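Local structure of SusD superfamily protein (Bacteroides fragilis NCTC 9343, 3NQP) at residues Ser59-Met63 with Gly290-Arg295. The protein probably binds glycans at the outer membrane of the bacterium, as a member of the SusD family of nutrient-capturing surface proteins. Residues are numbered along the deposited sequence.
Sequences SSDGM and GSTKNR. With EDO (1,2-ethanediol), chain D.
The first amides of a helical turn lack partners within the turn and can be met by a carboxylate; Asp61 is an example. Its OD1 accepts hydrogen bonds from Thr292 OG1 at 2.7 Å and Thr292 N at 2.8 Å, so one oxygen clasps both donors of the residue that opens the 3-10 segment 292-294. A water donates to Asp61 OD1 at 2.7 Å and accepts from Lys293 N at 3.1 Å, extending the grip to the next amide. Asp61 is t (chi1 -160°), Thr292 m. Beside them, Ser291 N donates to Asp61 O at 3.1 Å, with the two CA atoms 4.9 Å apart.

Asp61 is the third residue of a type I turn from Ser59 to Gly62, closed by Gly62 N to Ser59 O at 2.9 Å; Gly62 follows at phi/psi 110/4, a conformation that favours glycine. From the other loop, Arg295 NH1 reaches Ser60 O in a weak 2.9 Å hydrogen bond and also donates to Ser291 OG, 2.9 Å from NH1; a second water donates to Ser60 O at 2.7 Å and weakly accepts from Arg295 NH2 at 2.9 Å.

Packing is modest, 214 Å² in all. Gly290 CA lies 3.4 Å from Asp61 OD2, where a side chain would clash. Asn286 N binds that OD2, while Gln315 holds the turn through Asp61 N. The contact ties the loop between helices 39-48 and 68-71 to that between strand 265-269 and helix 321-325. Thr292 and Arg295 touch strand 338-344; Tyr354 of its antiparallel partner 351-358 makes a cation-pi contact with Arg295 and, through O, a weak hydrogen bond with Ser60 OG, placing both loops beside this hairpin.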
ATOM      1  N   SER A  59      11.592 -12.633  16.135  1.00 13.23           N
ATOM      2  CA  SER A  59      11.784 -13.009  14.756  1.00 10.92           C
ATOM      3  C   SER A  59      12.712 -14.200  14.668  1.00 11.37           C
ATOM      4  O   SER A  59      13.391 -14.542  15.627  1.00 11.43           O
ATOM      5  CB  SER A  59      12.324 -11.864  13.942  1.00  8.66           C
ATOM      6  OG  SER A  59      13.605 -11.489  14.376  1.00 10.92           O
ATOM      7  N   SER A  60      12.736 -14.824  13.495  1.00 11.83           N
ATOM      8  CA  SER A  60      13.730 -15.872  13.203  1.00 10.53           C
ATOM      9  C   SER A  60      15.149 -15.441  13.558  1.00 10.81           C
ATOM     10  O   SER A  60      15.984 -16.271  13.951  1.00 13.05           O
ATOM     11  CB  SER A  60      13.641 -16.264  11.726  1.00 10.83           C
ATOM     12  OG  SER A  60      12.398 -16.906  11.485  1.00 11.22           O
ATOM     13  N   ASP A  61      15.466 -14.170  13.338  1.00 12.10           N
ATOM     14  CA  ASP A  61      16.819 -13.659  13.576  1.00 10.18           C
ATOM     15  C   ASP A  61      17.125 -13.413  15.067  1.00 15.13           C
ATOM     16  O   ASP A  61      18.291 -13.140  15.447  1.00 14.15           O
ATOM     17  CB  ASP A  61      17.043 -12.372  12.803  1.00 10.56           C
ATOM     18  CG  ASP A  61      18.525 -12.066  12.615  1.00 13.48           C
ATOM     19  OD1 ASP A  61      19.254 -12.983  12.205  1.00 11.96           O
ATOM     20  OD2 ASP A  61      18.926 -10.926  12.883  1.00 11.87           O
ATOM     21  N   GLY A  62      16.091 -13.502  15.903  1.00 15.66           N
ATOM     22  CA  GLY A  62      16.277 -13.482  17.350  1.00 15.51           C
ATOM     23  C   GLY A  62      15.785 -12.239  18.056  1.00 17.30           C
ATOM     24  O   GLY A  62      15.919 -12.171  19.263  1.00 13.47           O
HETATM   25  N   MSE A  63      15.157 -11.297  17.331  1.00 14.19           N
HETATM   26  CA  MSE A  63      14.837  -9.990  17.890  1.00 15.66           C
HETATM   27  C   MSE A  63      13.320  -9.825  18.018  1.00 14.12           C
HETATM   28  O   MSE A  63      12.581 -10.236  17.148  1.00 15.16           O
HETATM   29  CB  MSE A  63      15.414  -8.905  16.996  1.00 16.21           C
HETATM   30  CG  MSE A  63      15.166  -7.521  17.422  1.00 16.53           C
HETATM   31 SE   MSE A  63      15.752  -7.194  19.305  0.75 13.71          SE
HETATM   32  CE  MSE A  63      14.679  -5.689  19.625  1.00 27.01           C
ATOM     33  N   GLY A 290      22.629 -11.188  14.990  1.00 13.75           N
ATOM     34  CA  GLY A 290      21.505 -12.097  14.772  1.00 12.33           C
ATOM     35  C   GLY A 290      21.899 -13.518  14.465  1.00 14.18           C
ATOM     36  O   GLY A 290      23.045 -13.796  14.197  1.00 13.16           O
ATOM     37  N   SER A 291      20.923 -14.405  14.443  1.00 11.79           N
ATOM     38  CA  SER A 291      21.177 -15.831  14.340  1.00 11.91           C
ATOM     39  C   SER A 291      21.031 -16.330  12.910  1.00 12.91           C
ATOM     40  O   SER A 291      21.559 -17.399  12.593  1.00 12.38           O
ATOM     41  CB  SER A 291      20.218 -16.631  15.253  1.00 11.28           C
ATOM     42  OG  SER A 291      18.867 -16.252  14.986  1.00 11.74           O
ATOM     43  N   THR A 292      20.318 -15.586  12.052  1.00 11.43           N
ATOM     44  CA  THR A 292      20.111 -16.041  10.651  1.00 11.00           C
ATOM     45  C   THR A 292      21.438 -16.390   9.952  1.00 10.70           C
ATOM     46  O   THR A 292      21.529 -17.397   9.267  1.00 12.56           O
ATOM     47  CB  THR A 292      19.304 -14.990   9.806  1.00 10.70           C
ATOM     48  OG1 THR A 292      18.053 -14.707  10.463  1.00 12.19           O
ATOM     49  CG2 THR A 292      19.025 -15.476   8.394  1.00  9.90           C
ATOM     50  N   LYS A 293      22.471 -15.581  10.157  1.00 10.85           N
ATOM     51  CA  LYS A 293      23.775 -15.783   9.484  1.00 10.26           C
ATOM     52  C   LYS A 293      24.375 -17.150   9.702  1.00 12.67           C
ATOM     53  O   LYS A 293      25.172 -17.593   8.867  1.00 13.32           O
ATOM     54  CB  LYS A 293      24.812 -14.743   9.878  1.00 11.23           C
ATOM     55  CG  LYS A 293      25.080 -14.633  11.394  1.00 18.89           C
ATOM     56  CD  LYS A 293      26.309 -13.773  11.712  1.00 21.47           C
ATOM     57  CE  LYS A 293      26.579 -13.673  13.247  1.00 25.89           C
ATOM     58  NZ  LYS A 293      25.566 -12.836  14.044  1.00 23.71           N
ATOM     59  N   ASN A 294      24.023 -17.806  10.799  1.00 14.00           N
ATOM     60  CA  ASN A 294      24.572 -19.130  11.117  1.00 15.31           C
ATOM     61  C   ASN A 294      23.653 -20.256  10.685  1.00 14.52           C
ATOM     62  O   ASN A 294      23.950 -21.388  10.925  1.00 15.97           O
ATOM     63  CB  ASN A 294      24.882 -19.245  12.615  1.00 16.93           C
ATOM     64  CG  ASN A 294      25.907 -18.218  13.066  1.00 21.95           C
ATOM     65  OD1 ASN A 294      26.910 -17.996  12.398  1.00 23.06           O
ATOM     66  ND2 ASN A 294      25.630 -17.569  14.170  1.00 21.05           N
ATOM     67  N   ARG A 295      22.533 -19.952  10.041  1.00 14.22           N
ATOM     68  CA  ARG A 295      21.666 -21.000   9.549  1.00 11.66           C
ATOM     69  C   ARG A 295      22.069 -21.222   8.072  1.00 13.80           C
ATOM     70  O   ARG A 295      23.205 -20.863   7.670  1.00 13.87           O
ATOM     71  CB  ARG A 295      20.194 -20.621   9.727  1.00 14.80           C
ATOM     72  CG  ARG A 295      19.809 -20.440  11.179  1.00 15.56           C
ATOM     73  CD  ARG A 295      18.319 -20.559  11.516  1.00 15.07           C
ATOM     74  NE  ARG A 295      18.218 -20.452  12.973  1.00 16.86           N
ATOM     75  CZ  ARG A 295      18.102 -19.304  13.646  1.00 17.14           C
ATOM     76  NH1 ARG A 295      17.971 -18.140  13.011  1.00 12.32           N
ATOM     77  NH2 ARG A 295      18.097 -19.307  14.969  1.00 15.98           N
TER
HETATM   78  C1  EDO D1004       9.619 -16.822  13.867  1.00 27.13           C
HETATM   79  O1  EDO D1004       8.540 -17.155  12.986  1.00 22.47           O
HETATM   80  C2  EDO D1004      10.496 -18.031  14.211  1.00 23.38           C
HETATM   81  O2  EDO D1004      11.077 -18.628  13.026  1.00 18.25           O
HETATM   82  O   HOH W   1      15.881 -17.873  16.098  1.00 17.28           O
HETATM   83  O   HOH W   2      21.775 -12.766  11.187  1.00 12.85           O